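Local structure of imidazolonepropionase (Unidentified, 2Q09) at residues A[147-159]-A[197-209]. The protein catalyses the hydrolytic ring opening of imidazolone-5-propanoate to N-formimidoyl-L-glutamate, the third step of histidine degradation. Sequence-based numbering, arbitrary orientation.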
loop_
_atom_site.group_PDB
_atom_site.type_symbol
_atom_site.label_atom_id
_atom_site.label_comp_id
_atom_site.label_asym_id
_atom_site.label_seq_id
_atom_site.Cartn_x
_atom_site.Cartn_y
_atom_site.Cartn_z
ATOM N N THR A 147 -20.451 8.290 2.827
ATOM C CA THR A 147 -21.853 7.917 3.059
ATOM C C THR A 147 -21.711 6.410 3.209
ATOM O O THR A 147 -20.732 5.842 2.725
ATOM C CB THR A 147 -22.794 8.192 1.855
ATOM O OG1 THR A 147 -22.564 7.219 0.831
ATOM C CG2 THR A 147 -22.563 9.599 1.296
ATOM N N LEU A 148 -22.654 5.750 3.870
ATOM C CA LEU A 148 -22.535 4.308 4.026
ATOM C C LEU A 148 -22.497 3.597 2.676
ATOM O O LEU A 148 -21.571 2.826 2.405
ATOM C CB LEU A 148 -23.685 3.759 4.875
ATOM C CG LEU A 148 -23.592 2.273 5.262
ATOM C CD1 LEU A 148 -24.448 2.012 6.499
ATOM C CD2 LEU A 148 -24.040 1.388 4.094
ATOM N N GLU A 149 -23.493 3.847 1.832
ATOM C CA GLU A 149 -23.546 3.186 0.531
ATOM C C GLU A 149 -22.339 3.462 -0.365
ATOM O O GLU A 149 -21.842 2.563 -1.042
ATOM C CB GLU A 149 -24.820 3.575 -0.229
ATOM C CG GLU A 149 -26.097 3.046 0.402
ATOM C CD GLU A 149 -26.672 3.975 1.454
ATOM O OE1 GLU A 149 -25.951 4.876 1.937
ATOM O OE2 GLU A 149 -27.859 3.800 1.801
ATOM N N ASP A 150 -21.872 4.703 -0.387
ATOM C CA ASP A 150 -20.741 5.024 -1.251
ATOM C C ASP A 150 -19.419 4.442 -0.752
ATOM O O ASP A 150 -18.585 4.029 -1.554
ATOM C CB ASP A 150 -20.660 6.533 -1.447
ATOM C CG ASP A 150 -21.860 7.075 -2.222
ATOM O OD1 ASP A 150 -22.021 6.704 -3.403
ATOM O OD2 ASP A 150 -22.650 7.855 -1.651
ATOM N N GLU A 151 -19.221 4.389 0.563
ATOM C CA GLU A 151 -17.998 3.795 1.100
ATOM C C GLU A 151 -17.938 2.300 0.739
ATOM O O GLU A 151 -16.908 1.802 0.290
ATOM C CB GLU A 151 -17.927 3.972 2.624
ATOM C CG GLU A 151 -17.606 5.397 3.070
ATOM C CD GLU A 151 -16.250 5.883 2.568
ATOM O OE1 GLU A 151 -15.251 5.152 2.745
ATOM O OE2 GLU A 151 -16.178 6.995 2.003
ATOM N N LEU A 152 -19.042 1.585 0.932
ATOM C CA LEU A 152 -19.075 0.158 0.604
ATOM C C LEU A 152 -18.996 -0.063 -0.904
ATOM O O LEU A 152 -18.485 -1.085 -1.364
ATOM C CB LEU A 152 -20.342 -0.497 1.162
ATOM C CG LEU A 152 -20.257 -1.033 2.597
ATOM C CD1 LEU A 152 -19.842 0.066 3.554
ATOM C CD2 LEU A 152 -21.603 -1.627 2.993
ATOM N N LYS A 153 -19.504 0.899 -1.673
ATOM C CA LYS A 153 -19.458 0.810 -3.129
ATOM C C LYS A 153 -17.990 0.728 -3.549
ATOM O O LYS A 153 -17.620 -0.043 -4.421
ATOM C CB LYS A 153 -20.114 2.056 -3.743
ATOM C CG LYS A 153 -19.931 2.199 -5.237
ATOM C CD LYS A 153 -20.750 3.371 -5.799
ATOM C CE LYS A 153 -20.273 4.710 -5.282
ATOM N NZ LYS A 153 -21.054 5.838 -5.873
HETATM N N MSE A 154 -17.156 1.547 -2.924
HETATM C CA MSE A 154 -15.736 1.554 -3.237
HETATM C C MSE A 154 -15.089 0.229 -2.857
HETATM O O MSE A 154 -14.286 -0.320 -3.613
HETATM C CB MSE A 154 -15.050 2.716 -2.522
HETATM C CG MSE A 154 -15.525 4.070 -3.062
HETATM SE SE MSE A 154 -14.729 5.553 -2.161
HETATM C CE MSE A 154 -15.488 5.324 -0.444
ATOM N N LEU A 155 -15.447 -0.290 -1.690
ATOM C CA LEU A 155 -14.892 -1.566 -1.249
ATOM C C LEU A 155 -15.304 -2.681 -2.200
ATOM O O LEU A 155 -14.527 -3.601 -2.453
ATOM C CB LEU A 155 -15.349 -1.889 0.178
ATOM C CG LEU A 155 -14.989 -0.852 1.247
ATOM C CD1 LEU A 155 -15.502 -1.330 2.598
ATOM C CD2 LEU A 155 -13.468 -0.651 1.300
ATOM N N ARG A 156 -16.526 -2.608 -2.725
ATOM C CA ARG A 156 -16.977 -3.629 -3.662
ATOM C C ARG A 156 -16.180 -3.543 -4.959
ATOM O O ARG A 156 -15.851 -4.561 -5.552
ATOM C CB ARG A 156 -18.477 -3.485 -3.951
ATOM C CG ARG A 156 -19.360 -4.004 -2.813
ATOM C CD ARG A 156 -20.798 -4.233 -3.279
ATOM N NE ARG A 156 -21.487 -2.983 -3.577
ATOM C CZ ARG A 156 -22.068 -2.213 -2.667
ATOM N NH1 ARG A 156 -22.057 -2.557 -1.389
ATOM N NH2 ARG A 156 -22.659 -1.093 -3.044
ATOM N N VAL A 157 -15.888 -2.328 -5.414
ATOM C CA VAL A 157 -15.110 -2.169 -6.637
ATOM C C VAL A 157 -13.719 -2.767 -6.406
ATOM O O VAL A 157 -13.155 -3.402 -7.297
ATOM C CB VAL A 157 -14.952 -0.680 -7.030
ATOM C CG1 VAL A 157 -13.916 -0.539 -8.154
ATOM C CG2 VAL A 157 -16.290 -0.117 -7.499
ATOM N N ALA A 158 -13.175 -2.555 -5.212
ATOM C CA ALA A 158 -11.856 -3.088 -4.882
ATOM C C ALA A 158 -11.872 -4.620 -4.988
ATOM O O ALA A 158 -10.990 -5.212 -5.610
ATOM C CB ALA A 158 -11.445 -2.645 -3.484
ATOM N N ARG A 159 -12.875 -5.256 -4.389
ATOM C CA ARG A 159 -12.995 -6.710 -4.467
ATOM C C ARG A 159 -13.115 -7.131 -5.929
ATOM O O ARG A 159 -12.544 -8.141 -6.328
ATOM C CB ARG A 159 -14.238 -7.209 -3.717
ATOM C CG ARG A 159 -14.194 -7.071 -2.203
ATOM C CD ARG A 159 -13.069 -7.888 -1.550
ATOM N NE ARG A 159 -13.201 -7.856 -0.093
ATOM C CZ ARG A 159 -12.195 -7.990 0.767
ATOM N NH1 ARG A 159 -10.953 -8.170 0.335
ATOM N NH2 ARG A 159 -12.435 -7.931 2.073
ATOM N N GLU A 197 -22.842 2.146 12.101
ATOM C CA GLU A 197 -23.477 1.705 10.871
ATOM C C GLU A 197 -22.532 1.237 9.775
ATOM O O GLU A 197 -22.639 0.109 9.297
ATOM C CB GLU A 197 -24.366 2.835 10.347
ATOM C CG GLU A 197 -25.496 3.190 11.307
ATOM C CD GLU A 197 -26.185 4.501 10.974
ATOM O OE1 GLU A 197 -26.208 4.892 9.790
ATOM O OE2 GLU A 197 -26.719 5.135 11.906
ATOM N N ILE A 198 -21.602 2.098 9.375
ATOM C CA ILE A 198 -20.689 1.741 8.300
ATOM C C ILE A 198 -19.760 0.563 8.600
ATOM O O ILE A 198 -19.703 -0.396 7.825
ATOM C CB ILE A 198 -19.880 2.968 7.856
ATOM C CG1 ILE A 198 -20.855 4.126 7.573
ATOM C CG2 ILE A 198 -19.086 2.639 6.588
ATOM C CD1 ILE A 198 -20.249 5.336 6.861
ATOM N N ILE A 199 -19.034 0.621 9.708
ATOM C CA ILE A 199 -18.145 -0.486 10.045
ATOM C C ILE A 199 -18.950 -1.789 10.167
ATOM O O ILE A 199 -18.576 -2.814 9.599
ATOM C CB ILE A 199 -17.339 -0.175 11.337
ATOM C CG1 ILE A 199 -16.231 0.834 11.005
ATOM C CG2 ILE A 199 -16.754 -1.445 11.923
ATOM C CD1 ILE A 199 -15.322 1.214 12.189
ATOM N N PRO A 200 -20.082 -1.764 10.892
ATOM C CA PRO A 200 -20.875 -2.996 11.018
ATOM C C PRO A 200 -21.351 -3.550 9.672
ATOM O O PRO A 200 -21.273 -4.757 9.428
ATOM C CB PRO A 200 -22.036 -2.568 11.914
ATOM C CG PRO A 200 -21.366 -1.596 12.834
ATOM C CD PRO A 200 -20.531 -0.758 11.873
ATOM N N ALA A 201 -21.838 -2.673 8.795
ATOM C CA ALA A 201 -22.322 -3.115 7.487
ATOM C C ALA A 201 -21.174 -3.644 6.627
ATOM O O ALA A 201 -21.319 -4.637 5.906
ATOM C CB ALA A 201 -23.027 -1.965 6.765
ATOM N N ALA A 202 -20.032 -2.970 6.704
ATOM C CA ALA A 202 -18.867 -3.375 5.928
ATOM C C ALA A 202 -18.372 -4.742 6.379
ATOM O O ALA A 202 -18.043 -5.592 5.556
ATOM C CB ALA A 202 -17.749 -2.333 6.068
ATOM N N ALA A 203 -18.320 -4.942 7.690
ATOM C CA ALA A 203 -17.862 -6.203 8.264
ATOM C C ALA A 203 -18.830 -7.337 7.938
ATOM O O ALA A 203 -18.414 -8.433 7.560
ATOM C CB ALA A 203 -17.715 -6.057 9.771
ATOM N N GLU A 204 -20.122 -7.064 8.082
ATOM C CA GLU A 204 -21.150 -8.059 7.794
ATOM C C GLU A 204 -21.023 -8.553 6.356
ATOM O O GLU A 204 -21.224 -9.738 6.076
ATOM C CB GLU A 204 -22.531 -7.439 8.007
ATOM C CG GLU A 204 -23.713 -8.363 7.742
ATOM C CD GLU A 204 -23.746 -9.567 8.675
ATOM O OE1 GLU A 204 -23.259 -9.456 9.820
ATOM O OE2 GLU A 204 -24.271 -10.619 8.267
ATOM N N ALA A 205 -20.684 -7.647 5.443
ATOM C CA ALA A 205 -20.550 -8.015 4.039
ATOM C C ALA A 205 -19.153 -8.548 3.703
ATOM O O ALA A 205 -18.898 -8.938 2.565
ATOM C CB ALA A 205 -20.878 -6.819 3.157
ATOM N N GLY A 206 -18.261 -8.564 4.691
ATOM C CA GLY A 206 -16.904 -9.044 4.460
ATOM C C GLY A 206 -16.176 -8.168 3.453
ATOM O O GLY A 206 -15.350 -8.651 2.673
ATOM N N LEU A 207 -16.470 -6.872 3.477
ATOM C CA LEU A 207 -15.866 -5.935 2.535
ATOM C C LEU A 207 -14.598 -5.215 2.993
ATOM O O LEU A 207 -13.893 -4.632 2.165
ATOM C CB LEU A 207 -16.900 -4.885 2.116
ATOM C CG LEU A 207 -18.044 -5.378 1.225
ATOM C CD1 LEU A 207 -18.984 -4.223 0.917
ATOM C CD2 LEU A 207 -17.467 -5.947 -0.073
ATOM N N ALA A 208 -14.300 -5.246 4.290
ATOM C CA ALA A 208 -13.122 -4.545 4.793
ATOM C C ALA A 208 -12.105 -5.422 5.519
ATOM O O ALA A 208 -12.454 -6.143 6.450
ATOM C CB ALA A 208 -13.555 -3.399 5.711
ATOM N N ASP A 209 -10.850 -5.352 5.092
ATOM C CA ASP A 209 -9.789 -6.123 5.728
ATOM C C ASP A 209 -9.168 -5.292 6.846
ATOM O O ASP A 209 -8.513 -5.836 7.736
ATOM C CB ASP A 209 -8.711 -6.512 4.711
ATOM C CG ASP A 209 -9.245 -7.410 3.620
ATOM O OD1 ASP A 209 -9.995 -8.355 3.951
ATOM O OD2 ASP A 209 -8.912 -7.181 2.435
HETATM O O HOH W 1 -9.799 -10.167 2.350
#
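Leu152 and Leu207 cross at about a right angle, Leu152 CG lying 3.8 Å from Leu207 CD1, where two neighbouring outer helices of the amidohydrolase TIM barrel pack together. The segment axes of helices 148-159 and 197-204 approach to 9.9 Å at 35°. The short side chains of Ala201 and Ala202 let the two methyls of Leu152 lie against the second helix, CD2 at 4.0 Å from Ala201 CB and CD1 against Ala202 CB. Ile198 slides past Leu148 in the opposite direction, its CD1 reaching 3.8 Å from Leu148 CA. Leu207 belongs to the Schellman motif that closes helix 197-204: its N bonds back to Ala202 O, while Gly206 N bonds to Ala203 O and Gly206 takes the positive phi. Leu155 is buried against the same loop, its CB 3.7 Å from Leu207 O, an oxygen that also accepts from Thr171 OG1 on strand 168-176. Nearby, Glu151 turns its carboxylate from the interface, OE1 to Ser142 OG and Gly143 N, OE2 to Gly145 N and Leu146 N, in the loop carrying Tyr144 of the ligand pocket.

The more open borders are polar or sparsely packed. Glu197 is exposed beside Leu148, and Arg156 meets Leu207 CD1 mainly through its CG, while its NE forms a salt bridge with Glu116 OE1. At the far end Arg159, bent at chi2 (-62°), grips Asp209 end-on: NH1 holds OD2, which also accepts from Thr171 N. The same guanidinium sends NH2 to Gly206 O at 3.1 Å, from above the carbonyl plane. A methionine here would probably leave the Asp209 carboxylate without its charged mate and Gly206 O without this donor. The guanidinium and carboxylate are far from coplanar, yet Arg159 NH2 reaches Asp209 OD1 at 3.1 Å in an almost straight bond (174°).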